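Protein disulfide isomerase (Pseudomonas aeruginosa, PDB 4N30) probably acts as a thioredoxin-fold thiol-disulfide oxidoreductase of the DsbA subfamily, forming or rearranging disulfide bonds in other proteins. Local coordinates at residues A112-G117 with Q151-K156; D126-Q131 with G142-P147. All coordinates share one frame; numbering follows the deposited sequence.

Contact 1: residues A112-G117 with Q151-K156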
loop_
_atom_site.group_PDB
_atom_site.type_symbol
_atom_site.label_atom_id
_atom_site.label_comp_id
_atom_site.label_asym_id
_atom_site.label_seq_id
_atom_site.Cartn_x
_atom_site.Cartn_y
_atom_site.Cartn_z
ATOM N N ALA A 112 -8.011 -10.183 -2.731
ATOM C CA ALA A 112 -8.948 -9.825 -1.699
ATOM C C ALA A 112 -9.743 -8.626 -2.076
ATOM O O ALA A 112 -11.043 -8.610 -1.803
ATOM C CB ALA A 112 -8.219 -9.609 -0.367
ATOM N N GLY A 113 -9.128 -7.644 -2.661
ATOM C CA GLY A 113 -9.834 -6.482 -3.179
ATOM C C GLY A 113 -10.915 -6.857 -4.185
ATOM O O GLY A 113 -11.977 -6.234 -4.232
ATOM N N ILE A 114 -10.610 -7.789 -5.079
ATOM C CA ILE A 114 -11.635 -8.311 -6.031
ATOM C C ILE A 114 -12.784 -8.855 -5.251
ATOM O O ILE A 114 -13.974 -8.600 -5.701
ATOM C CB ILE A 114 -10.997 -9.305 -7.005
ATOM C CG1 ILE A 114 -10.111 -8.614 -7.989
ATOM C CG2 ILE A 114 -12.120 -10.203 -7.680
ATOM C CD1 ILE A 114 -9.458 -9.573 -8.958
ATOM N N GLN A 115 -12.569 -9.653 -4.239
ATOM C CA GLN A 115 -13.692 -10.266 -3.507
ATOM C C GLN A 115 -14.430 -9.309 -2.645
ATOM O O GLN A 115 -15.692 -9.441 -2.444
ATOM C CB GLN A 115 -13.181 -11.328 -2.482
ATOM C CG GLN A 115 -12.741 -12.540 -3.259
ATOM C CD GLN A 115 -12.493 -13.767 -2.369
ATOM O OE1 GLN A 115 -11.601 -14.611 -2.754
ATOM N NE2 GLN A 115 -13.209 -13.958 -1.310
ATOM N N GLY A 116 -13.807 -8.301 -2.071
ATOM C CA GLY A 116 -14.411 -7.569 -1.048
ATOM C C GLY A 116 -14.062 -6.096 -0.967
ATOM O O GLY A 116 -14.336 -5.469 0.097
ATOM N N GLY A 117 -13.479 -5.571 -2.005
ATOM C CA GLY A 117 -13.236 -4.147 -2.034
ATOM C C GLY A 117 -12.155 -3.663 -1.091
ATOM O O GLY A 117 -11.297 -4.408 -0.596
ATOM N N GLN A 151 -11.430 -18.820 0.519
ATOM C CA GLN A 151 -9.967 -19.056 0.455
ATOM C C GLN A 151 -9.510 -19.758 -0.812
ATOM O O GLN A 151 -8.524 -19.390 -1.401
ATOM C CB GLN A 151 -9.504 -19.915 1.651
ATOM C CG GLN A 151 -10.069 -19.601 3.016
ATOM C CD GLN A 151 -9.201 -18.636 3.756
ATOM O OE1 GLN A 151 -8.586 -17.760 3.130
ATOM N NE2 GLN A 151 -9.094 -18.802 5.094
ATOM N N ALA A 152 -10.238 -20.800 -1.256
ATOM C CA ALA A 152 -9.811 -21.450 -2.449
ATOM C C ALA A 152 -9.857 -20.510 -3.666
ATOM O O ALA A 152 -8.976 -20.554 -4.526
ATOM C CB ALA A 152 -10.641 -22.714 -2.772
ATOM N N ARG A 153 -10.912 -19.687 -3.666
ATOM C CA ARG A 153 -11.053 -18.651 -4.723
ATOM C C ARG A 153 -9.847 -17.651 -4.696
ATOM O O ARG A 153 -9.252 -17.315 -5.687
ATOM C CB ARG A 153 -12.370 -17.912 -4.498
ATOM C CG ARG A 153 -12.593 -16.863 -5.531
ATOM C CD ARG A 153 -13.927 -16.202 -5.255
ATOM N NE ARG A 153 -14.043 -14.954 -6.024
ATOM C CZ ARG A 153 -15.014 -14.051 -5.860
ATOM N NH1 ARG A 153 -15.883 -14.192 -4.899
ATOM N NH2 ARG A 153 -15.020 -12.982 -6.630
ATOM N N LEU A 154 -9.550 -17.225 -3.481
ATOM C CA LEU A 154 -8.387 -16.296 -3.235
ATOM C C LEU A 154 -7.052 -16.866 -3.818
ATOM O O LEU A 154 -6.323 -16.219 -4.544
ATOM C CB LEU A 154 -8.366 -16.004 -1.748
ATOM C CG LEU A 154 -7.391 -14.836 -1.492
ATOM C CD1 LEU A 154 -8.043 -13.487 -1.793
ATOM C CD2 LEU A 154 -7.008 -14.882 0.016
ATOM N N GLU A 155 -6.859 -18.159 -3.470
ATOM C CA GLU A 155 -5.618 -18.765 -3.945
ATOM C C GLU A 155 -5.556 -18.924 -5.442
ATOM O O GLU A 155 -4.531 -18.779 -6.071
ATOM C CB GLU A 155 -5.444 -20.132 -3.281
ATOM C CG GLU A 155 -5.244 -20.038 -1.751
ATOM C CD GLU A 155 -5.495 -21.336 -0.977
ATOM O OE1 GLU A 155 -5.528 -22.431 -1.593
ATOM O OE2 GLU A 155 -5.675 -21.251 0.269
ATOM N N LYS A 156 -6.702 -19.279 -6.072
ATOM C CA LYS A 156 -6.682 -19.374 -7.495
ATOM C C LYS A 156 -6.362 -18.060 -8.157
ATOM O O LYS A 156 -5.677 -18.006 -9.166
ATOM C CB LYS A 156 -8.018 -19.988 -7.995
ATOM C CG LYS A 156 -7.950 -20.212 -9.481
ATOM C CD LYS A 156 -9.256 -20.746 -10.084
ATOM C CE LYS A 156 -9.639 -22.061 -9.483
ATOM N NZ LYS A 156 -10.776 -22.706 -10.261
HETATM O O HOH W 1 -16.068 -10.184 -6.507
#
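Q115 and R153 form the outer half of this helix-helix contact by a stack in which Q115 CG, not its amide, lies over the guanidinium. The two side chains slide past each other in opposite directions, and the amide and guanidinium planes are only 8° apart, but the amide is displaced along the arginine. Q115 CG is 3.8 Å from R153 CZ, over the centre of the group, and Q115 CD is 4.0 Å from R153 CD. An extended arginine makes this overlap possible: R153 CG is anti to the backbone N (chi1 -179°), and the chain stays straight from there to NE. I114 CG2 approaches R153 NH2 obliquely at 4.2 Å. A water completes the link at the tip, accepting from R153 NH2 at 3.0 Å and donating to I114 O at 2.7 Å, so the charged end is tied to a helix carbonyl.

Deeper in, the contact turns apolar. L154 CD1 lies against the start of segment 112-117, 3.4 Å from A112 N and 4.1 Å from A112 CB, and the same leucine touches C111, just before A112, and L108 a turn earlier. Beyond this shell, D150 OD2 accepts from R153 N at the start of helix 151-160. The two segments run at 137°, with axes 10.2 Å apart at closest approach. The C111-C157 disulfide joins the two helices immediately beside both segments. The chain turns at G116-G117, where the backbone leaves helical angles, so the part of 99-131 ending there packs on helix 151-160, in the helical domain that DsbA proteins insert into the thioredoxin fold.

Contact 2: residues D126-Q131 with G142-P147; sequences DAIFAQ and GTLDFP
This is a helix-to-loop contact in which Q131, at the end of helix 99-131, grips the backbone of D145 in the loop leading to helix 151-160, while L144 packs on the same helix beside it. The evidence for the grip is a pair of nearly straight hydrogen bonds. D145 N donates to Q131 OE1 at 2.8 Å, lying in the carbonyl plane on a lone pair, with an N-H...O angle of 162°. Q131 NE2 returns a bond to D145 O at 3.0 Å and 169°; D145 O lies close to the glutamine amide plane. One primary amide thus satisfies both the N-H and the C=O of a single residue, which fixes the amide's rotation and settles which end is oxygen. The extended chain beyond Q131 CG carries the amide out to the loop, and D145 CB closes in to 3.3 Å from Q131 OE1.

The apolar half is centred on L144 CD1. It touches I128 CG1 at 3.6 Å and A127 CB at 3.9 Å, and it also lies 3.6 Å from Q131 OE1. The L144 side chain crosses that of I128 at about a right angle.

Elsewhere in the loop, G142 O accepts from H104 NE2, T143 OG1 bonds to G141 O, and F146 packs on S123 and A124. I128 also meets Q105 and V109, brought beside it because the range 99-131 doubles back at G116-G117. F129 packs on C69 and T73 of helix 67-81, so the end of helix 99-131 lies between that helix and the loop 142-147.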
loop_
_atom_site.group_PDB
_atom_site.type_symbol
_atom_site.label_atom_id
_atom_site.label_comp_id
_atom_site.label_asym_id
_atom_site.label_seq_id
_atom_site.Cartn_x
_atom_site.Cartn_y
_atom_site.Cartn_z
ATOM N N ASP A 126 -3.592 -6.379 6.974
ATOM C CA ASP A 126 -3.393 -6.651 8.411
ATOM C C ASP A 126 -3.183 -8.111 8.678
ATOM O O ASP A 126 -2.314 -8.531 9.476
ATOM C CB ASP A 126 -4.611 -6.170 9.244
ATOM C CG ASP A 126 -4.720 -4.660 9.332
ATOM O OD1 ASP A 126 -3.743 -3.994 9.067
ATOM O OD2 ASP A 126 -5.882 -4.206 9.622
ATOM N N ALA A 127 -4.017 -8.929 8.064
ATOM C CA ALA A 127 -3.911 -10.368 8.341
ATOM C C ALA A 127 -2.556 -10.894 7.902
ATOM O O ALA A 127 -1.963 -11.742 8.599
ATOM C CB ALA A 127 -5.029 -11.111 7.581
ATOM N N ILE A 128 -2.045 -10.471 6.758
ATOM C CA ILE A 128 -0.747 -10.933 6.238
ATOM C C ILE A 128 0.340 -10.422 7.137
ATOM O O ILE A 128 1.272 -11.193 7.535
ATOM C CB ILE A 128 -0.532 -10.563 4.759
ATOM C CG1 ILE A 128 -1.506 -11.356 3.934
ATOM C CG2 ILE A 128 0.939 -10.838 4.371
ATOM C CD1 ILE A 128 -1.556 -10.845 2.485
ATOM N N PHE A 129 0.270 -9.165 7.568
ATOM C CA PHE A 129 1.327 -8.691 8.483
ATOM C C PHE A 129 1.280 -9.481 9.812
ATOM O O PHE A 129 2.345 -9.714 10.401
ATOM C CB PHE A 129 1.134 -7.162 8.796
ATOM C CG PHE A 129 1.752 -6.238 7.796
ATOM C CD1 PHE A 129 3.042 -6.429 7.334
ATOM C CD2 PHE A 129 1.057 -5.112 7.370
ATOM C CE1 PHE A 129 3.629 -5.555 6.411
ATOM C CE2 PHE A 129 1.639 -4.224 6.450
ATOM C CZ PHE A 129 2.930 -4.482 5.977
ATOM N N ALA A 130 0.115 -9.881 10.254
ATOM C CA ALA A 130 0.036 -10.674 11.524
ATOM C C ALA A 130 0.465 -12.082 11.303
ATOM O O ALA A 130 1.101 -12.632 12.212
ATOM C CB ALA A 130 -1.429 -10.687 12.005
ATOM N N GLN A 131 0.189 -12.700 10.191
ATOM C CA GLN A 131 0.368 -14.134 10.015
ATOM C C GLN A 131 1.691 -14.531 9.395
ATOM O O GLN A 131 2.105 -15.660 9.598
ATOM C CB GLN A 131 -0.825 -14.684 9.191
ATOM C CG GLN A 131 -2.153 -14.602 9.983
ATOM C CD GLN A 131 -3.283 -15.076 9.177
ATOM O OE1 GLN A 131 -3.162 -15.973 8.347
ATOM N NE2 GLN A 131 -4.420 -14.442 9.434
ATOM N N GLY A 142 2.250 -20.828 2.525
ATOM C CA GLY A 142 1.703 -19.819 1.605
ATOM C C GLY A 142 0.220 -19.493 1.873
ATOM O O GLY A 142 -0.445 -18.771 1.042
ATOM N N THR A 143 -0.334 -19.951 3.017
ATOM C CA THR A 143 -1.790 -19.935 3.191
ATOM C C THR A 143 -2.185 -18.846 4.118
ATOM O O THR A 143 -1.604 -18.678 5.220
ATOM C CB THR A 143 -2.225 -21.320 3.776
ATOM O OG1 THR A 143 -1.846 -22.359 2.881
ATOM C CG2 THR A 143 -3.701 -21.341 4.107
ATOM N N LEU A 144 -3.153 -18.034 3.723
ATOM C CA LEU A 144 -3.691 -16.979 4.596
ATOM C C LEU A 144 -4.895 -17.482 5.346
ATOM O O LEU A 144 -5.802 -18.057 4.688
ATOM C CB LEU A 144 -4.083 -15.743 3.711
ATOM C CG LEU A 144 -4.626 -14.569 4.525
ATOM C CD1 LEU A 144 -3.504 -14.003 5.377
ATOM C CD2 LEU A 144 -4.972 -13.493 3.472
ATOM N N ASP A 145 -4.975 -17.307 6.671
ATOM C CA ASP A 145 -6.197 -17.645 7.431
ATOM C C ASP A 145 -7.101 -16.442 7.437
ATOM O O ASP A 145 -6.894 -15.479 8.169
ATOM C CB ASP A 145 -5.760 -17.941 8.888
ATOM C CG ASP A 145 -6.855 -18.537 9.713
ATOM O OD1 ASP A 145 -8.010 -18.626 9.240
ATOM O OD2 ASP A 145 -6.557 -18.905 10.855
ATOM N N PHE A 146 -8.091 -16.437 6.572
ATOM C CA PHE A 146 -8.963 -15.239 6.496
ATOM C C PHE A 146 -10.316 -15.783 6.130
ATOM O O PHE A 146 -10.721 -15.705 4.960
ATOM C CB PHE A 146 -8.437 -14.252 5.399
ATOM C CG PHE A 146 -9.128 -12.848 5.404
ATOM C CD1 PHE A 146 -10.336 -12.607 6.087
ATOM C CD2 PHE A 146 -8.613 -11.805 4.638
ATOM C CE1 PHE A 146 -10.933 -11.309 6.094
ATOM C CE2 PHE A 146 -9.217 -10.538 4.623
ATOM C CZ PHE A 146 -10.391 -10.300 5.336
ATOM N N PRO A 147 -11.023 -16.355 7.117
ATOM C CA PRO A 147 -12.230 -17.167 6.756
ATOM C C PRO A 147 -13.428 -16.387 6.291
ATOM O O PRO A 147 -14.350 -17.019 5.771
ATOM C CB PRO A 147 -12.526 -18.000 8.029
ATOM C CG PRO A 147 -12.001 -17.126 9.122
ATOM C CD PRO A 147 -10.804 -16.336 8.589
#

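Overall arrangement
Contacts 1 and 2 share the range 99-131 and lie on the same side of the chain's centre, their own centres about 12 Å apart. Contact 1 packs helix 151-160 on the part of 99-131 before the turn at G116-G117, and contact 2 uses the part after it, where the loop folds back on the helix end. L154 CD2 of contact 1 is 4.2 Å from L144 CD2 of contact 2, so the apolar parts of the two contacts touch. Q151 also packs on the backbone of 144-146. Toward the probable CxxC redox site, C66 and C69 at the start of helix 67-81, contact 2 offers the connection: F129 touches C69, and F129 O accepts from K70 NZ.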